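Cyclopropane mycolic acid synthase 1 (Mycobacterium tuberculosis, PDB 1KPG) transfers a methylene group from S-adenosyl-L-methionine to a double bond of an alpha mycolic acid, forming a cyclopropane ring at the distal position. Local coordinates at residues E128-I133 / R156-D161. Sequence-based numbering, arbitrary orientation.
Sequences EPVDRI and RLLPAD
Val-130 and Leu-157 join the approach to strand 132-136 to the last turn of helix 147-157 through a nearly straight backbone hydrogen bond, Val-130 N to Leu-157 O at 3.1 Å. Beside this bond CG2 of Val-130 lies against CB of Leu-157, while both methyls of Leu-157 gather around the carbonyl oxygen of Glu-128, its CD2 at 3.5 Å. Leu-158, the first residue to leave helical geometry, makes the closest apolar contact. Its CD1 presses on CG1 of Ile-133 at 3.4 Å, closer than ordinary van der Waals contact. That CG1 is anti to the carbonyl carbon of Ile-133 (chi1 -55°), and the ethyl arm carries on extended, so that CD1 of Ile-133 also meets the leucine methyl. Pro-159 then sets CD and CG against the backbone of Val-130 and Asp-131, CD being 2.9 Å from each of their carbonyl oxygens.

The solvent side is looser. The side chains of Asp-131 and Pro-159 cross at about a right angle, with OD2 of Asp-131 3.6 Å from CG of Pro-159, whereas OD1 accepts a hydrogen bond from the backbone N of Thr-67. A bend at chi2 (-74°) helps bring the Arg-132 guanidinium back to its neighbour's backbone, where NH1 donates to Asp-131 O at 2.9 Å, and NE is bonded to Leu-60 O. Asp-161 O lies over one guanidinium face without a hydrogen bond. OE1 of Glu-128 forms a salt bridge with NH2 of Arg-117.

The contact joins the start of strand 132-136 to the end of helix 147-157, within the beta-alpha-beta unit of the Rossmann-like methyltransferase fold that continues into strand 163-171. Val-130 and Ile-133 rest on Leu-69 of strand 67-71, and Leu-158 reaches Met-164 of strand 163-171.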
ATOM      1  N   GLU A 128      -8.894  -9.271  16.799  1.00 12.36           N
ATOM      2  CA  GLU A 128      -9.726  -8.352  17.563  1.00 11.81           C
ATOM      3  C   GLU A 128     -10.847  -7.821  16.682  1.00 11.73           C
ATOM      4  O   GLU A 128     -10.636  -7.507  15.509  1.00 10.68           O
ATOM      5  CB  GLU A 128      -8.906  -7.155  18.057  1.00 11.57           C
ATOM      6  CG  GLU A 128      -7.818  -7.468  19.050  1.00  8.65           C
ATOM      7  CD  GLU A 128      -7.052  -6.222  19.463  1.00 13.46           C
ATOM      8  OE1 GLU A 128      -7.645  -5.117  19.430  1.00 14.60           O
ATOM      9  OE2 GLU A 128      -5.866  -6.345  19.831  1.00 13.01           O
ATOM     10  N   PRO A 129     -12.060  -7.716  17.233  1.00 12.91           N
ATOM     11  CA  PRO A 129     -13.145  -7.195  16.396  1.00 12.34           C
ATOM     12  C   PRO A 129     -12.821  -5.739  16.055  1.00 13.10           C
ATOM     13  O   PRO A 129     -12.255  -5.018  16.878  1.00 14.30           O
ATOM     14  CB  PRO A 129     -14.371  -7.307  17.306  1.00  9.78           C
ATOM     15  CG  PRO A 129     -14.020  -8.457  18.216  1.00 13.33           C
ATOM     16  CD  PRO A 129     -12.570  -8.187  18.531  1.00 11.73           C
ATOM     17  N   VAL A 130     -13.164  -5.315  14.845  1.00 12.89           N
ATOM     18  CA  VAL A 130     -12.932  -3.940  14.418  1.00 12.35           C
ATOM     19  C   VAL A 130     -14.172  -3.477  13.662  1.00 13.29           C
ATOM     20  O   VAL A 130     -14.954  -4.300  13.199  1.00 13.07           O
ATOM     21  CB  VAL A 130     -11.688  -3.831  13.509  1.00 11.29           C
ATOM     22  CG1 VAL A 130     -10.422  -4.134  14.319  1.00 11.07           C
ATOM     23  CG2 VAL A 130     -11.810  -4.788  12.347  1.00 10.73           C
ATOM     24  N   ASP A 131     -14.353  -2.168  13.539  1.00 12.83           N
ATOM     25  CA  ASP A 131     -15.521  -1.629  12.850  1.00 15.21           C
ATOM     26  C   ASP A 131     -15.358  -1.486  11.340  1.00 13.07           C
ATOM     27  O   ASP A 131     -16.283  -1.764  10.574  1.00 14.05           O
ATOM     28  CB  ASP A 131     -15.893  -0.276  13.464  1.00 16.70           C
ATOM     29  CG  ASP A 131     -16.400  -0.411  14.884  1.00 19.84           C
ATOM     30  OD1 ASP A 131     -16.096   0.471  15.713  1.00 22.65           O
ATOM     31  OD2 ASP A 131     -17.110  -1.401  15.171  1.00 22.44           O
ATOM     32  N   ARG A 132     -14.181  -1.043  10.917  1.00 12.28           N
ATOM     33  CA  ARG A 132     -13.887  -0.850   9.505  1.00 10.84           C
ATOM     34  C   ARG A 132     -12.419  -1.182   9.278  1.00 12.19           C
ATOM     35  O   ARG A 132     -11.614  -1.165  10.219  1.00 10.26           O
ATOM     36  CB  ARG A 132     -14.155   0.603   9.109  1.00 11.94           C
ATOM     37  CG  ARG A 132     -15.601   1.065   9.270  1.00 10.56           C
ATOM     38  CD  ARG A 132     -16.492   0.489   8.183  1.00 13.61           C
ATOM     39  NE  ARG A 132     -17.844   1.055   8.190  1.00 11.00           N
ATOM     40  CZ  ARG A 132     -18.843   0.644   8.969  1.00 14.36           C
ATOM     41  NH1 ARG A 132     -18.673  -0.351   9.830  1.00 11.71           N
ATOM     42  NH2 ARG A 132     -20.032   1.226   8.872  1.00 13.27           N
ATOM     43  N   ILE A 133     -12.069  -1.482   8.032  1.00 11.05           N
ATOM     44  CA  ILE A 133     -10.694  -1.814   7.690  1.00 11.73           C
ATOM     45  C   ILE A 133     -10.242  -1.076   6.437  1.00 12.46           C
ATOM     46  O   ILE A 133     -11.022  -0.878   5.506  1.00 12.41           O
ATOM     47  CB  ILE A 133     -10.529  -3.325   7.427  1.00 11.63           C
ATOM     48  CG1 ILE A 133     -11.040  -4.127   8.624  1.00 15.12           C
ATOM     49  CG2 ILE A 133      -9.068  -3.657   7.178  1.00 13.21           C
ATOM     50  CD1 ILE A 133     -10.992  -5.628   8.404  1.00 12.94           C
ATOM     51  N   ARG A 156     -14.432 -11.644   8.809  1.00 15.06           N
ATOM     52  CA  ARG A 156     -14.775 -12.124  10.148  1.00 16.43           C
ATOM     53  C   ARG A 156     -14.691 -11.030  11.218  1.00 16.22           C
ATOM     54  O   ARG A 156     -15.628 -10.840  11.995  1.00 15.16           O
ATOM     55  CB  ARG A 156     -13.867 -13.310  10.515  1.00 16.53           C
ATOM     56  CG  ARG A 156     -14.010 -13.812  11.953  1.00 16.56           C
ATOM     57  CD  ARG A 156     -13.319 -15.156  12.132  1.00 14.22           C
ATOM     58  NE  ARG A 156     -11.898 -15.099  11.805  1.00 13.73           N
ATOM     59  CZ  ARG A 156     -10.967 -14.573  12.594  1.00 14.89           C
ATOM     60  NH1 ARG A 156     -11.304 -14.053  13.766  1.00 16.45           N
ATOM     61  NH2 ARG A 156      -9.696 -14.575  12.214  1.00 16.54           N
ATOM     62  N   LEU A 157     -13.580 -10.300  11.248  1.00 16.16           N
ATOM     63  CA  LEU A 157     -13.384  -9.244  12.243  1.00 16.32           C
ATOM     64  C   LEU A 157     -14.312  -8.034  12.099  1.00 15.55           C
ATOM     65  O   LEU A 157     -14.603  -7.356  13.081  1.00 17.26           O
ATOM     66  CB  LEU A 157     -11.921  -8.779  12.232  1.00 13.00           C
ATOM     67  CG  LEU A 157     -10.891  -9.874  12.531  1.00 14.36           C
ATOM     68  CD1 LEU A 157      -9.494  -9.279  12.558  1.00 12.39           C
ATOM     69  CD2 LEU A 157     -11.216 -10.533  13.866  1.00 13.95           C
ATOM     70  N   LEU A 158     -14.770  -7.772  10.878  1.00 17.81           N
ATOM     71  CA  LEU A 158     -15.667  -6.644  10.586  1.00 17.88           C
ATOM     72  C   LEU A 158     -17.071  -6.836  11.191  1.00 19.97           C
ATOM     73  O   LEU A 158     -17.504  -7.962  11.439  1.00 18.09           O
ATOM     74  CB  LEU A 158     -15.784  -6.497   9.066  1.00 18.62           C
ATOM     75  CG  LEU A 158     -15.411  -5.223   8.292  1.00 20.02           C
ATOM     76  CD1 LEU A 158     -14.396  -4.373   9.045  1.00 14.29           C
ATOM     77  CD2 LEU A 158     -14.879  -5.647   6.922  1.00 15.50           C
ATOM     78  N   PRO A 159     -17.797  -5.733  11.448  1.00 20.49           N
ATOM     79  CA  PRO A 159     -19.146  -5.848  12.017  1.00 21.63           C
ATOM     80  C   PRO A 159     -20.144  -6.221  10.918  1.00 22.67           C
ATOM     81  O   PRO A 159     -19.785  -6.304   9.743  1.00 18.57           O
ATOM     82  CB  PRO A 159     -19.426  -4.449  12.568  1.00 20.73           C
ATOM     83  CG  PRO A 159     -18.056  -3.836  12.721  1.00 23.23           C
ATOM     84  CD  PRO A 159     -17.331  -4.340  11.508  1.00 21.42           C
ATOM     85  N   ALA A 160     -21.398  -6.420  11.308  1.00 24.70           N
ATOM     86  CA  ALA A 160     -22.454  -6.789  10.371  1.00 25.73           C
ATOM     87  C   ALA A 160     -22.481  -5.926   9.112  1.00 25.81           C
ATOM     88  O   ALA A 160     -22.555  -6.444   7.998  1.00 26.86           O
ATOM     89  CB  ALA A 160     -23.815  -6.731  11.071  1.00 26.31           C
ATOM     90  N   ASP A 161     -22.427  -4.612   9.285  1.00 25.42           N
ATOM     91  CA  ASP A 161     -22.471  -3.718   8.135  1.00 26.53           C
ATOM     92  C   ASP A 161     -21.087  -3.158   7.839  1.00 24.57           C
ATOM     93  O   ASP A 161     -20.942  -2.045   7.330  1.00 23.80           O
ATOM     94  CB  ASP A 161     -23.459  -2.586   8.408  1.00 28.26           C
ATOM     95  CG  ASP A 161     -24.831  -3.101   8.819  1.00 33.49           C
ATOM     96  OD1 ASP A 161     -25.486  -3.780   7.997  1.00 32.46           O
ATOM     97  OD2 ASP A 161     -25.252  -2.834   9.970  1.00 36.65           O
TER